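Local structure of peptidoglycan synthetase penicillin-binding protein 3 (Bifidobacterium adolescentis, 4YE5) at residues 246-251 with 411-416; 354-359 with 393-398; 364-369 with 450-455; 370-375 with 405-410. The protein probably builds peptidoglycan cross-links as a membrane-bound transpeptidase of the penicillin-binding protein family, and is expected to bind penicillin. All blocks are in the same frame, centred on the assembly; numbering follows the deposited sequence. Where two conformers were deposited one is given.

Interaction 1. Residues 246-251 with 411-416; sequences MVQDVQ and LTNAIS
Gln248 NE2 donates to Asn413 OD1 at 3.1 Å. The OE1 of the same amide accepts from NE2 of Gln427, which lies in neither segment, so both ends of the amide are bonded. The bond to Asn413 is nearly straight, with an N-H...O angle of 166°, and OD1 lies in the Gln248 amide plane. The two amide planes are turned 52° apart. Gln248 CG stands anti to the backbone N, and the chain beyond it is extended, which carries the amide across to the helix. The Asn413 amide is fixed at its other end as well, because ND2 donates to Lys425 O. Thr412 lies alongside Gln248, running the opposite way, with CG2 3.6 Å from Gln248 OE1. Ser416 CB packs at Gln248 NE2, 3.6 Å away. Two residues back along the strand, selenomethionine Met246 places SE 3.7 Å from Thr412 OG1. That hydroxyl is also hydrogen-bonded to Thr520 on the next strand and to Val408 O. All the touching residues are buried. The axes of 246-249 and 411-416 run 36° apart. They belong to strand 242-249 and helix 408-419, a helix packed on the face of the antiparallel sheet in the transpeptidase domain of the penicillin-binding and beta-lactamase fold.

Interaction 2. Residues 354-359 with 393-398; sequences MTNEQR and RTRNTV
Arg395 and Asn356 make one set of side-chain hydrogen bonds. Arg395 NE donates to Asn356 OD1 at 2.7 Å, and NH1 adds a weak bond to the same oxygen. The Arg395 chain bends at chi3 (-60°), which turns NE back toward helix 356-365.

Arg359 crosses to the second segment with NH1. That nitrogen donates to Arg395 O at 2.7 Å and to Asn396 OD1 at 3.0 Å. Both oxygens lie in the guanidinium plane, although the donor sits above the plane of each carbonyl. Arg359 NE turns back to Met354 O at 2.8 Å, so the group is held from both segments.

The two guanidinium groups lie face against face, offset and 31° apart. Arg359 NH2 and Arg395 NH1 are 3.6 Å from each other. These like charges probably repel, and the surrounding carbonyl and amide oxygens would offset this in part.

Two waters extend the polar network. One joins Met354 O to Arg395 NH1, and the other joins Arg359 NH2 to Asn396 OD1. Asn396 ND2 is held by Tyr322 OH.

Apolar contact is slight: Arg359 CB meets Val398 CG1 at 4.3 Å.

At the start of helix 356-365, Thr355 OG1 accepts from Gln358 N, and Gln358 OE1 accepts from Thr355 N. The contact thus joins short helix 394-397, within the transpeptidase domain, to a helix start closed by a capping box.

Interaction 3. Residues 364-369 with 450-455; sequences SKFGIG and TRVIDE
Val452 packs against Phe366 where helix 356-365 ends in a Schellman motif. Gly367 has positive phi (98°) and its N bonds back to Ser364 O. The chain turns there, and Phe366 lies on the inner side of the contact.

This inner side is tight. Val452 CG1 sits over the centre of the Phe366 ring, 3.8 Å from the centroid and 10° off the ring normal. It is a CH-pi contact. CG1 is anti to the backbone N of Val452 (chi1 178°), which puts it over the ring and leaves CG2 3.6 Å from Lys365 O. The two side chains cross at about a right angle. Ile453 adds a looser touch, with CD1 4.5 Å from Phe366 CZ. The ring also touches Leu292 and Ser295 of helix 290-299, and Ala414 and Val417 of helix 408-419. The contact therefore belongs to the helical packing of the transpeptidase domain.

The outer side is looser and is bridged by water. Lys365 runs extended past Val452 in the opposite direction, and its CG lies 4.1 Å from Val452 CG1. Its NZ is 3.6 Å from Val452 O, and one water joins the two: it accepts from NZ and donates to Val452 O. A second water donates to Lys365 O and hydrogen-bonds to Thr450 OG1.

Arg451 starts away from 364-369. Its NH1 donates to Lys421 O and, within its own segment, to Ile453 O at 3.0 Å, with the Ile453 oxygen in the guanidinium plane.

Interaction 4. Residues 370-375 with 405-410; sequences QATGLN and TVNVMQ
Irregular segment 370-375 passes the first turn of helix 408-419, with the CA atoms of Thr372 and Gln410 6.5 Å apart. Gln410 makes the direct polar link. Its NE2 donates to Gln370 O at 2.7 Å, and that oxygen lies in the Gln410 amide plane, while the donor stands above the plane of the carbonyl. NE2 also donates to Glu381 O, so this buried nitrogen has two carbonyl partners.

The same glutamine helps to close the helix start. Asn407 is the N-cap: its OD1 accepts from Gln410 N at 2.9 Å, nearly in line with the C=O bond. Gln410 OE1 accepts from Asn407 N at 3.0 Å, which completes a capping box. The two ends of one amide thus serve the loop 370-375 and the start of helix 408-419, a helix that packs on the sheet of the transpeptidase domain.

Thr372 turns its methyl to the helix. CG2 lies 3.8 Å from Met409 CB and 3.9 Å from Gln410 CG. OG1 takes the place between the backbone N and the carbonyl carbon (chi1 61°). From there it accepts from Leu374 N, forming an ST turn, and it also bonds to Glu379 OE2. Leu374 CD1 meets CG of Met409, a selenomethionine whose chain bends at chi2 and chi3, at 4.1 Å. A water accepts from both Thr372 N and Asn407 ND2.

Overall arrangement
All four contacts lie in the transpeptidase domain. Interactions 1 and 4 share helix 408-419: interaction 4 meets its start, and interaction 1 packs its next turns on the sheet. They touch where Met246 SE meets Met409 CA, 3.5 Å away. Interaction 3 joins this group through Phe366, which packs on Ala414. Interactions 2 and 3 use opposite ends of helix 356-365. Interaction 1 is the fully buried core contact and uses amide pairing. Interaction 3 is apolar inside, with a water-bridged, exposed rim. Interaction 2 is peripheral, its centre about 33 Å from the chain centre, though its touching residues are mostly buried; arginine and water dominate it. Interaction 4 combines capping with methyl packing.

Interaction 1. Residues 246-251 with 411-416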
loop_
_atom_site.group_PDB
_atom_site.type_symbol
_atom_site.label_atom_id
_atom_site.label_comp_id
_atom_site.label_asym_id
_atom_site.label_seq_id
_atom_site.Cartn_x
_atom_site.Cartn_y
_atom_site.Cartn_z
HETATM N N MSE A 246 -2.027 3.776 -10.860
HETATM C CA MSE A 246 -0.805 3.808 -10.068
HETATM C C MSE A 246 0.140 4.839 -10.639
HETATM O O MSE A 246 0.230 4.982 -11.861
HETATM C CB MSE A 246 -0.126 2.433 -10.116
HETATM C CG MSE A 246 1.163 2.373 -9.360
HETATM SE SE MSE A 246 1.757 0.538 -9.426
HETATM C CE MSE A 246 3.209 0.679 -8.211
ATOM N N VAL A 247 0.843 5.559 -9.767
ATOM C CA VAL A 247 1.875 6.486 -10.210
ATOM C C VAL A 247 3.192 6.099 -9.541
ATOM O O VAL A 247 3.261 6.007 -8.310
ATOM C CB VAL A 247 1.541 7.963 -9.830
ATOM C CG1 VAL A 247 2.715 8.881 -10.231
ATOM C CG2 VAL A 247 0.241 8.425 -10.489
ATOM N N GLN A 248 4.230 5.868 -10.336
ATOM C CA GLN A 248 5.534 5.485 -9.801
ATOM C C GLN A 248 6.638 6.465 -10.227
ATOM O O GLN A 248 6.677 6.897 -11.383
ATOM C CB GLN A 248 5.887 4.059 -10.290
ATOM C CG GLN A 248 7.269 3.558 -9.857
ATOM C CD GLN A 248 7.435 2.075 -10.084
ATOM O OE1 GLN A 248 6.504 1.300 -9.874
ATOM N NE2 GLN A 248 8.613 1.672 -10.527
ATOM N N ASP A 249 7.511 6.827 -9.290
ATOM C CA ASP A 249 8.692 7.646 -9.600
ATOM C C ASP A 249 9.750 6.810 -10.314
ATOM O O ASP A 249 10.250 5.829 -9.755
ATOM C CB ASP A 249 9.329 8.196 -8.327
ATOM C CG ASP A 249 10.578 9.023 -8.624
ATOM O OD1 ASP A 249 10.430 10.163 -9.111
ATOM O OD2 ASP A 249 11.698 8.533 -8.385
ATOM N N VAL A 250 10.108 7.214 -11.531
ATOM C CA VAL A 250 10.992 6.420 -12.381
ATOM C C VAL A 250 12.331 6.096 -11.737
ATOM O O VAL A 250 12.758 4.945 -11.724
ATOM C CB VAL A 250 11.232 7.110 -13.743
ATOM C CG1 VAL A 250 12.392 6.451 -14.507
ATOM C CG2 VAL A 250 9.962 7.047 -14.578
ATOM N N GLN A 251 13.012 7.097 -11.207
ATOM C CA GLN A 251 14.386 6.845 -10.788
ATOM C C GLN A 251 14.510 6.072 -9.475
ATOM O O GLN A 251 15.461 5.325 -9.289
ATOM C CB GLN A 251 15.212 8.138 -10.772
ATOM C CG GLN A 251 15.760 8.440 -12.180
ATOM C CD GLN A 251 16.433 9.790 -12.298
ATOM O OE1 GLN A 251 16.761 10.423 -11.298
ATOM N NE2 GLN A 251 16.641 10.238 -13.534
ATOM N N LEU A 411 3.094 -4.711 -13.643
ATOM C CA LEU A 411 3.062 -4.138 -14.985
ATOM C C LEU A 411 3.807 -2.797 -14.996
ATOM O O LEU A 411 4.591 -2.500 -15.890
ATOM C CB LEU A 411 1.607 -3.927 -15.417
ATOM C CG LEU A 411 1.431 -3.412 -16.846
ATOM C CD1 LEU A 411 2.161 -4.328 -17.787
ATOM C CD2 LEU A 411 -0.056 -3.334 -17.195
ATOM N N THR A 412 3.567 -2.003 -13.962
ATOM C CA THR A 412 4.117 -0.674 -13.868
ATOM C C THR A 412 5.634 -0.753 -13.667
ATOM O O THR A 412 6.375 0.008 -14.273
ATOM C CB THR A 412 3.444 0.108 -12.730
ATOM O OG1 THR A 412 2.065 0.320 -13.067
ATOM C CG2 THR A 412 4.102 1.467 -12.527
ATOM N N ASN A 413 6.089 -1.682 -12.828
ATOM C CA ASN A 413 7.517 -1.870 -12.640
ATOM C C ASN A 413 8.220 -2.353 -13.920
ATOM O O ASN A 413 9.338 -1.935 -14.204
ATOM C CB ASN A 413 7.831 -2.833 -11.486
ATOM C CG ASN A 413 9.126 -2.465 -10.769
ATOM O OD1 ASN A 413 9.520 -1.292 -10.751
ATOM N ND2 ASN A 413 9.794 -3.457 -10.173
ATOM N N ALA A 414 7.567 -3.224 -14.677
ATOM C CA ALA A 414 8.150 -3.719 -15.937
ATOM C C ALA A 414 8.321 -2.571 -16.932
ATOM O O ALA A 414 9.356 -2.428 -17.577
ATOM C CB ALA A 414 7.263 -4.824 -16.542
ATOM N N ILE A 415 7.294 -1.742 -17.062
ATOM C CA ILE A 415 7.403 -0.558 -17.909
ATOM C C ILE A 415 8.465 0.431 -17.408
ATOM O O ILE A 415 9.160 1.074 -18.208
ATOM C CB ILE A 415 6.035 0.132 -18.047
ATOM C CG1 ILE A 415 5.084 -0.788 -18.832
ATOM C CG2 ILE A 415 6.172 1.509 -18.719
ATOM C CD1 ILE A 415 5.567 -1.102 -20.266
ATOM N N SER A 416 8.609 0.546 -16.092
ATOM C CA SER A 416 9.619 1.439 -15.528
ATOM C C SER A 416 11.015 1.060 -16.022
ATOM O O SER A 416 11.895 1.922 -16.150
ATOM C CB SER A 416 9.608 1.396 -13.996
ATOM O OG SER A 416 10.424 0.334 -13.535
#

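Interaction 2. Residues 354-359 with 393-398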
loop_
_atom_site.group_PDB
_atom_site.type_symbol
_atom_site.label_atom_id
_atom_site.label_comp_id
_atom_site.label_asym_id
_atom_site.label_seq_id
_atom_site.Cartn_x
_atom_site.Cartn_y
_atom_site.Cartn_z
HETATM N N MSE A 354 13.190 -16.875 -31.530
HETATM C CA MSE A 354 13.246 -16.801 -30.075
HETATM C C MSE A 354 12.745 -18.106 -29.454
HETATM O O MSE A 354 11.578 -18.460 -29.618
HETATM C CB MSE A 354 12.376 -15.643 -29.585
HETATM C CG MSE A 354 12.716 -15.162 -28.189
HETATM SE SE MSE A 354 11.696 -13.552 -27.752
HETATM C CE MSE A 354 12.694 -13.044 -26.162
ATOM N N THR A 355 13.615 -18.809 -28.732
ATOM C CA THR A 355 13.245 -20.092 -28.140
ATOM C C THR A 355 12.305 -19.886 -26.972
ATOM O O THR A 355 12.274 -18.802 -26.393
ATOM C CB THR A 355 14.472 -20.881 -27.617
ATOM O OG1 THR A 355 15.021 -20.220 -26.469
ATOM C CG2 THR A 355 15.556 -21.049 -28.711
ATOM N N ASN A 356 11.542 -20.930 -26.641
ATOM C CA ASN A 356 10.686 -20.947 -25.452
ATOM C C ASN A 356 11.417 -20.438 -24.208
ATOM O O ASN A 356 10.887 -19.628 -23.448
ATOM C CB ASN A 356 10.193 -22.377 -25.171
ATOM C CG ASN A 356 8.990 -22.775 -26.020
ATOM O OD1 ASN A 356 8.574 -22.044 -26.914
ATOM N ND2 ASN A 356 8.426 -23.946 -25.730
ATOM N N GLU A 357 12.641 -20.912 -24.005
ATOM C CA GLU A 357 13.401 -20.529 -22.824
ATOM C C GLU A 357 13.700 -19.033 -22.813
ATOM O O GLU A 357 13.593 -18.384 -21.777
ATOM C CB GLU A 357 14.703 -21.332 -22.717
ATOM C CG GLU A 357 15.500 -21.009 -21.457
ATOM C CD GLU A 357 16.851 -21.695 -21.410
ATOM O OE1 GLU A 357 17.193 -22.404 -22.383
ATOM O OE2 GLU A 357 17.572 -21.523 -20.400
ATOM N N GLN A 358 14.073 -18.492 -23.969
ATOM C CA GLN A 358 14.334 -17.063 -24.091
ATOM C C GLN A 358 13.068 -16.251 -23.847
ATOM O O GLN A 358 13.100 -15.239 -23.145
ATOM C CB GLN A 358 14.904 -16.741 -25.471
ATOM C CG GLN A 358 16.291 -17.280 -25.665
ATOM C CD GLN A 358 16.725 -17.207 -27.102
ATOM O OE1 GLN A 358 15.898 -17.238 -28.013
ATOM N NE2 GLN A 358 18.030 -17.110 -27.321
ATOM N N ARG A 359 11.950 -16.699 -24.419
ATOM C CA ARG A 359 10.671 -16.023 -24.182
ATOM C C ARG A 359 10.364 -15.954 -22.691
ATOM O O ARG A 359 10.110 -14.876 -22.163
ATOM C CB ARG A 359 9.523 -16.696 -24.958
ATOM C CG ARG A 359 9.725 -16.662 -26.466
ATOM C CD ARG A 359 8.740 -17.563 -27.241
ATOM N NE ARG A 359 9.124 -17.638 -28.655
ATOM C CZ ARG A 359 8.268 -17.728 -29.671
ATOM N NH1 ARG A 359 6.963 -17.770 -29.439
ATOM N NH2 ARG A 359 8.719 -17.769 -30.922
ATOM N N ARG A 393 0.472 -23.209 -29.031
ATOM C CA ARG A 393 -0.190 -21.911 -29.134
ATOM C C ARG A 393 0.275 -20.905 -28.068
ATOM O O ARG A 393 0.643 -19.767 -28.383
ATOM C CB ARG A 393 -1.713 -22.065 -29.100
ATOM C CG ARG A 393 -2.435 -20.741 -29.298
ATOM C CD ARG A 393 -3.893 -20.891 -29.713
ATOM N NE ARG A 393 -4.382 -19.619 -30.236
ATOM C CZ ARG A 393 -4.428 -19.309 -31.530
ATOM N NH1 ARG A 393 -4.038 -20.189 -32.441
ATOM N NH2 ARG A 393 -4.874 -18.118 -31.915
ATOM N N THR A 394 0.260 -21.319 -26.807
ATOM C CA THR A 394 0.589 -20.404 -25.717
ATOM C C THR A 394 2.042 -19.937 -25.781
ATOM O O THR A 394 2.363 -18.878 -25.268
ATOM C CB THR A 394 0.299 -21.016 -24.330
ATOM O OG1 THR A 394 1.141 -22.160 -24.122
ATOM C CG2 THR A 394 -1.176 -21.437 -24.223
ATOM N N ARG A 395 2.918 -20.720 -26.416
ATOM C CA ARG A 395 4.308 -20.284 -26.591
ATOM C C ARG A 395 4.351 -19.020 -27.450
ATOM O O ARG A 395 5.301 -18.243 -27.373
ATOM C CB ARG A 395 5.174 -21.390 -27.222
ATOM C CG ARG A 395 4.902 -21.616 -28.704
ATOM C CD ARG A 395 5.855 -22.633 -29.322
ATOM N NE ARG A 395 7.260 -22.232 -29.230
ATOM C CZ ARG A 395 7.919 -21.568 -30.175
ATOM N NH1 ARG A 395 9.200 -21.256 -30.001
ATOM N NH2 ARG A 395 7.303 -21.217 -31.297
ATOM N N ASN A 396 3.308 -18.811 -28.254
ATOM C CA ASN A 396 3.212 -17.617 -29.102
ATOM C C ASN A 396 2.398 -16.468 -28.509
ATOM O O ASN A 396 2.791 -15.294 -28.599
ATOM C CB ASN A 396 2.676 -18.001 -30.485
ATOM C CG ASN A 396 3.750 -18.592 -31.365
ATOM O OD1 ASN A 396 4.838 -18.022 -31.486
ATOM N ND2 ASN A 396 3.470 -19.752 -31.965
ATOM N N THR A 397 1.269 -16.794 -27.888
ATOM C CA THR A 397 0.445 -15.767 -27.239
ATOM C C THR A 397 1.213 -15.051 -26.122
ATOM O O THR A 397 0.934 -13.894 -25.803
ATOM C CB THR A 397 -0.867 -16.350 -26.656
ATOM O OG1 THR A 397 -0.554 -17.308 -25.643
ATOM C CG2 THR A 397 -1.705 -17.036 -27.751
ATOM N N VAL A 398 2.198 -15.727 -25.539
ATOM C CA VAL A 398 3.003 -15.101 -24.486
ATOM C C VAL A 398 3.765 -13.882 -25.041
ATOM O O VAL A 398 4.123 -12.968 -24.293
ATOM C CB VAL A 398 3.980 -16.120 -23.838
ATOM C CG1 VAL A 398 5.265 -16.232 -24.636
ATOM C CG2 VAL A 398 4.290 -15.729 -22.403
HETATM O O HOH W 1 11.350 -20.661 -31.723
HETATM O O HOH W 2 7.193 -17.329 -33.144
#

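Interaction 3. Residues 364-369 with 450-455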
loop_
_atom_site.group_PDB
_atom_site.type_symbol
_atom_site.label_atom_id
_atom_site.label_comp_id
_atom_site.label_asym_id
_atom_site.label_seq_id
_atom_site.Cartn_x
_atom_site.Cartn_y
_atom_site.Cartn_z
ATOM N N SER A 364 9.973 -13.147 -17.433
ATOM C CA SER A 364 10.287 -13.322 -16.020
ATOM C C SER A 364 11.279 -12.259 -15.527
ATOM O O SER A 364 11.129 -11.717 -14.431
ATOM C CB SER A 364 10.898 -14.712 -15.805
ATOM O OG SER A 364 10.996 -15.001 -14.422
ATOM N N LYS A 365 12.298 -11.977 -16.334
ATOM C CA LYS A 365 13.309 -10.976 -15.978
ATOM C C LYS A 365 12.697 -9.599 -15.670
ATOM O O LYS A 365 13.250 -8.833 -14.879
ATOM C CB LYS A 365 14.301 -10.820 -17.125
ATOM C CG LYS A 365 15.743 -10.599 -16.734
ATOM C CD LYS A 365 16.587 -10.579 -18.021
ATOM C CE LYS A 365 18.085 -10.610 -17.761
ATOM N NZ LYS A 365 18.821 -10.790 -19.050
ATOM N N PHE A 366 11.577 -9.273 -16.303
ATOM C CA PHE A 366 10.902 -7.986 -16.035
ATOM C C PHE A 366 10.101 -8.000 -14.729
ATOM O O PHE A 366 9.449 -7.006 -14.373
ATOM C CB PHE A 366 9.977 -7.609 -17.195
ATOM C CG PHE A 366 10.672 -6.923 -18.343
ATOM C CD1 PHE A 366 10.781 -5.538 -18.376
ATOM C CD2 PHE A 366 11.211 -7.656 -19.390
ATOM C CE1 PHE A 366 11.407 -4.893 -19.444
ATOM C CE2 PHE A 366 11.849 -7.032 -20.454
ATOM C CZ PHE A 366 11.952 -5.651 -20.489
ATOM N N GLY A 367 10.145 -9.116 -14.005
ATOM C CA GLY A 367 9.460 -9.220 -12.714
ATOM C C GLY A 367 8.098 -9.913 -12.761
ATOM O O GLY A 367 7.394 -9.995 -11.747
ATOM N N ILE A 368 7.714 -10.410 -13.932
ATOM C CA ILE A 368 6.393 -11.052 -14.090
ATOM C C ILE A 368 6.414 -12.404 -13.398
ATOM O O ILE A 368 7.375 -13.159 -13.549
ATOM C CB ILE A 368 6.046 -11.239 -15.583
ATOM C CG1 ILE A 368 6.063 -9.889 -16.320
ATOM C CG2 ILE A 368 4.709 -11.936 -15.778
ATOM C CD1 ILE A 368 5.450 -8.741 -15.549
ATOM N N GLY A 369 5.362 -12.715 -12.639
ATOM C CA GLY A 369 5.271 -13.995 -11.950
ATOM C C GLY A 369 5.998 -14.014 -10.610
ATOM O O GLY A 369 6.038 -15.032 -9.931
ATOM N N THR A 450 18.556 -4.505 -10.624
ATOM C CA THR A 450 19.171 -5.437 -11.561
ATOM C C THR A 450 19.050 -4.901 -12.972
ATOM O O THR A 450 18.030 -4.309 -13.325
ATOM C CB THR A 450 18.499 -6.836 -11.515
ATOM O OG1 THR A 450 17.167 -6.743 -12.039
ATOM C CG2 THR A 450 18.428 -7.349 -10.090
ATOM N N ARG A 451 20.059 -5.137 -13.798
ATOM C CA ARG A 451 19.926 -4.753 -15.198
ATOM C C ARG A 451 19.106 -5.802 -15.936
ATOM O O ARG A 451 19.479 -6.981 -15.955
ATOM C CB ARG A 451 21.291 -4.596 -15.883
ATOM C CG ARG A 451 21.168 -4.315 -17.403
ATOM C CD ARG A 451 22.407 -3.592 -17.986
ATOM N NE ARG A 451 22.690 -2.351 -17.268
ATOM C CZ ARG A 451 22.019 -1.211 -17.428
ATOM N NH1 ARG A 451 21.010 -1.135 -18.293
ATOM N NH2 ARG A 451 22.358 -0.145 -16.723
ATOM N N VAL A 452 18.018 -5.371 -16.572
ATOM C CA VAL A 452 17.170 -6.287 -17.341
ATOM C C VAL A 452 17.615 -6.346 -18.806
ATOM O O VAL A 452 17.673 -7.427 -19.404
ATOM C CB VAL A 452 15.671 -5.888 -17.246
ATOM C CG1 VAL A 452 14.816 -6.817 -18.085
ATOM C CG2 VAL A 452 15.198 -5.904 -15.783
ATOM N N ILE A 453 17.931 -5.178 -19.371
ATOM C CA ILE A 453 18.365 -5.041 -20.763
ATOM C C ILE A 453 19.418 -3.934 -20.839
ATOM O O ILE A 453 19.517 -3.100 -19.925
ATOM C CB ILE A 453 17.197 -4.629 -21.705
ATOM C CG1 ILE A 453 16.392 -3.486 -21.068
ATOM C CG2 ILE A 453 16.271 -5.823 -22.000
ATOM C CD1 ILE A 453 15.232 -2.978 -21.937
ATOM N N ASP A 454 20.174 -3.912 -21.934
ATOM C CA ASP A 454 21.139 -2.841 -22.151
ATOM C C ASP A 454 20.420 -1.495 -22.195
ATOM O O ASP A 454 19.271 -1.415 -22.642
ATOM C CB ASP A 454 21.901 -3.042 -23.467
ATOM C CG ASP A 454 22.818 -4.252 -23.448
ATOM O OD1 ASP A 454 22.947 -4.939 -22.407
ATOM O OD2 ASP A 454 23.444 -4.494 -24.495
ATOM N N GLU A 455 21.106 -0.443 -21.748
ATOM C CA GLU A 455 20.584 0.920 -21.831
ATOM C C GLU A 455 20.239 1.319 -23.276
ATOM O O GLU A 455 19.249 2.006 -23.538
ATOM C CB GLU A 455 21.588 1.912 -21.228
ATOM C CG GLU A 455 21.142 3.364 -21.289
ATOM C CD GLU A 455 22.070 4.310 -20.521
ATOM O OE1 GLU A 455 22.753 3.872 -19.562
ATOM O OE2 GLU A 455 22.126 5.493 -20.897
HETATM O O HOH W 3 15.582 -8.896 -13.313
HETATM O O HOH W 4 20.178 -8.488 -20.326
#

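Interaction 4. Residues 370-375 with 405-410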
loop_
_atom_site.group_PDB
_atom_site.type_symbol
_atom_site.label_atom_id
_atom_site.label_comp_id
_atom_site.label_asym_id
_atom_site.label_seq_id
_atom_site.Cartn_x
_atom_site.Cartn_y
_atom_site.Cartn_z
ATOM N N GLN A 370 6.577 -12.881 -10.223
ATOM C CA GLN A 370 7.300 -12.795 -8.960
ATOM C C GLN A 370 6.702 -11.728 -8.043
ATOM O O GLN A 370 6.150 -10.720 -8.510
ATOM C CB GLN A 370 8.765 -12.476 -9.237
ATOM C CG GLN A 370 9.388 -13.392 -10.266
ATOM C CD GLN A 370 10.639 -12.806 -10.854
ATOM O OE1 GLN A 370 11.633 -12.614 -10.155
ATOM N NE2 GLN A 370 10.597 -12.494 -12.145
ATOM N N ALA A 371 6.822 -11.938 -6.740
ATOM C CA ALA A 371 6.325 -10.973 -5.778
ATOM C C ALA A 371 7.001 -9.618 -6.017
ATOM O O ALA A 371 8.187 -9.557 -6.343
ATOM C CB ALA A 371 6.586 -11.470 -4.359
ATOM N N THR A 372 6.249 -8.532 -5.896
ATOM C CA THR A 372 6.861 -7.201 -5.989
ATOM C C THR A 372 7.867 -6.974 -4.864
ATOM O O THR A 372 8.794 -6.172 -4.989
ATOM C CB THR A 372 5.818 -6.087 -5.882
ATOM O OG1 THR A 372 5.160 -6.183 -4.612
ATOM C CG2 THR A 372 4.793 -6.209 -7.019
ATOM N N GLY A 373 7.675 -7.683 -3.760
ATOM C CA GLY A 373 8.484 -7.457 -2.573
ATOM C C GLY A 373 7.873 -6.388 -1.677
ATOM O O GLY A 373 8.375 -6.133 -0.593
ATOM N N LEU A 374 6.780 -5.767 -2.118
ATOM C CA LEU A 374 6.101 -4.756 -1.290
ATOM C C LEU A 374 5.408 -5.343 -0.059
ATOM O O LEU A 374 5.161 -4.629 0.916
ATOM C CB LEU A 374 5.069 -3.986 -2.115
ATOM C CG LEU A 374 5.601 -3.083 -3.236
ATOM C CD1 LEU A 374 4.481 -2.785 -4.225
ATOM C CD2 LEU A 374 6.192 -1.798 -2.678
ATOM N N ASN A 375 5.073 -6.628 -0.125
ATOM C CA ASN A 375 4.381 -7.331 0.966
ATOM C C ASN A 375 3.022 -6.751 1.348
ATOM O O ASN A 375 2.628 -6.812 2.507
ATOM C CB ASN A 375 5.250 -7.416 2.221
ATOM C CG ASN A 375 6.595 -8.057 1.960
ATOM O OD1 ASN A 375 6.694 -9.069 1.260
ATOM N ND2 ASN A 375 7.646 -7.466 2.521
ATOM N N THR A 405 -0.546 -13.625 -16.241
ATOM C CA THR A 405 -1.267 -12.515 -15.621
ATOM C C THR A 405 -0.344 -11.668 -14.760
ATOM O O THR A 405 0.659 -12.166 -14.245
ATOM C CB THR A 405 -2.361 -13.004 -14.681
ATOM O OG1 THR A 405 -1.741 -13.751 -13.623
ATOM C CG2 THR A 405 -3.386 -13.876 -15.439
ATOM N N VAL A 406 -0.714 -10.397 -14.587
ATOM C CA VAL A 406 0.065 -9.450 -13.804
ATOM C C VAL A 406 -0.864 -8.649 -12.892
ATOM O O VAL A 406 -2.061 -8.575 -13.148
ATOM C CB VAL A 406 0.760 -8.449 -14.736
ATOM C CG1 VAL A 406 1.570 -9.192 -15.802
ATOM C CG2 VAL A 406 -0.288 -7.531 -15.411
ATOM N N ASN A 407 -0.323 -8.045 -11.830
ATOM C CA ASN A 407 -1.075 -6.981 -11.163
ATOM C C ASN A 407 -0.557 -5.636 -11.639
ATOM O O ASN A 407 0.434 -5.574 -12.391
ATOM C CB ASN A 407 -1.067 -7.108 -9.627
ATOM C CG ASN A 407 0.320 -7.206 -9.055
ATOM O OD1 ASN A 407 1.200 -6.399 -9.373
ATOM N ND2 ASN A 407 0.538 -8.212 -8.211
ATOM N N VAL A 408 -1.222 -4.561 -11.234
ATOM C CA VAL A 408 -0.834 -3.254 -11.729
ATOM C C VAL A 408 0.581 -2.851 -11.302
ATOM O O VAL A 408 1.277 -2.147 -12.047
ATOM C CB VAL A 408 -1.905 -2.155 -11.378
ATOM C CG1 VAL A 408 -1.857 -1.767 -9.901
ATOM C CG2 VAL A 408 -1.714 -0.909 -12.266
HETATM N N MSE A 409 1.032 -3.311 -10.127
HETATM C CA MSE A 409 2.368 -2.949 -9.646
HETATM C C MSE A 409 3.454 -3.618 -10.503
HETATM O O MSE A 409 4.483 -3.017 -10.831
HETATM C CB MSE A 409 2.569 -3.340 -8.169
HETATM C CG MSE A 409 1.648 -2.623 -7.182
HETATM SE SE MSE A 409 -0.076 -3.520 -6.985
HETATM C CE MSE A 409 0.440 -5.075 -5.901
ATOM N N GLN A 410 3.237 -4.886 -10.828
ATOM C CA GLN A 410 4.183 -5.624 -11.664
ATOM C C GLN A 410 4.249 -5.036 -13.079
ATOM O O GLN A 410 5.327 -4.879 -13.651
ATOM C CB GLN A 410 3.752 -7.083 -11.764
ATOM C CG GLN A 410 3.930 -7.865 -10.469
ATOM C CD GLN A 410 3.339 -9.249 -10.587
ATOM O OE1 GLN A 410 2.276 -9.413 -11.192
ATOM N NE2 GLN A 410 4.024 -10.258 -10.032
HETATM O O HOH W 5 3.195 -9.151 -6.914
#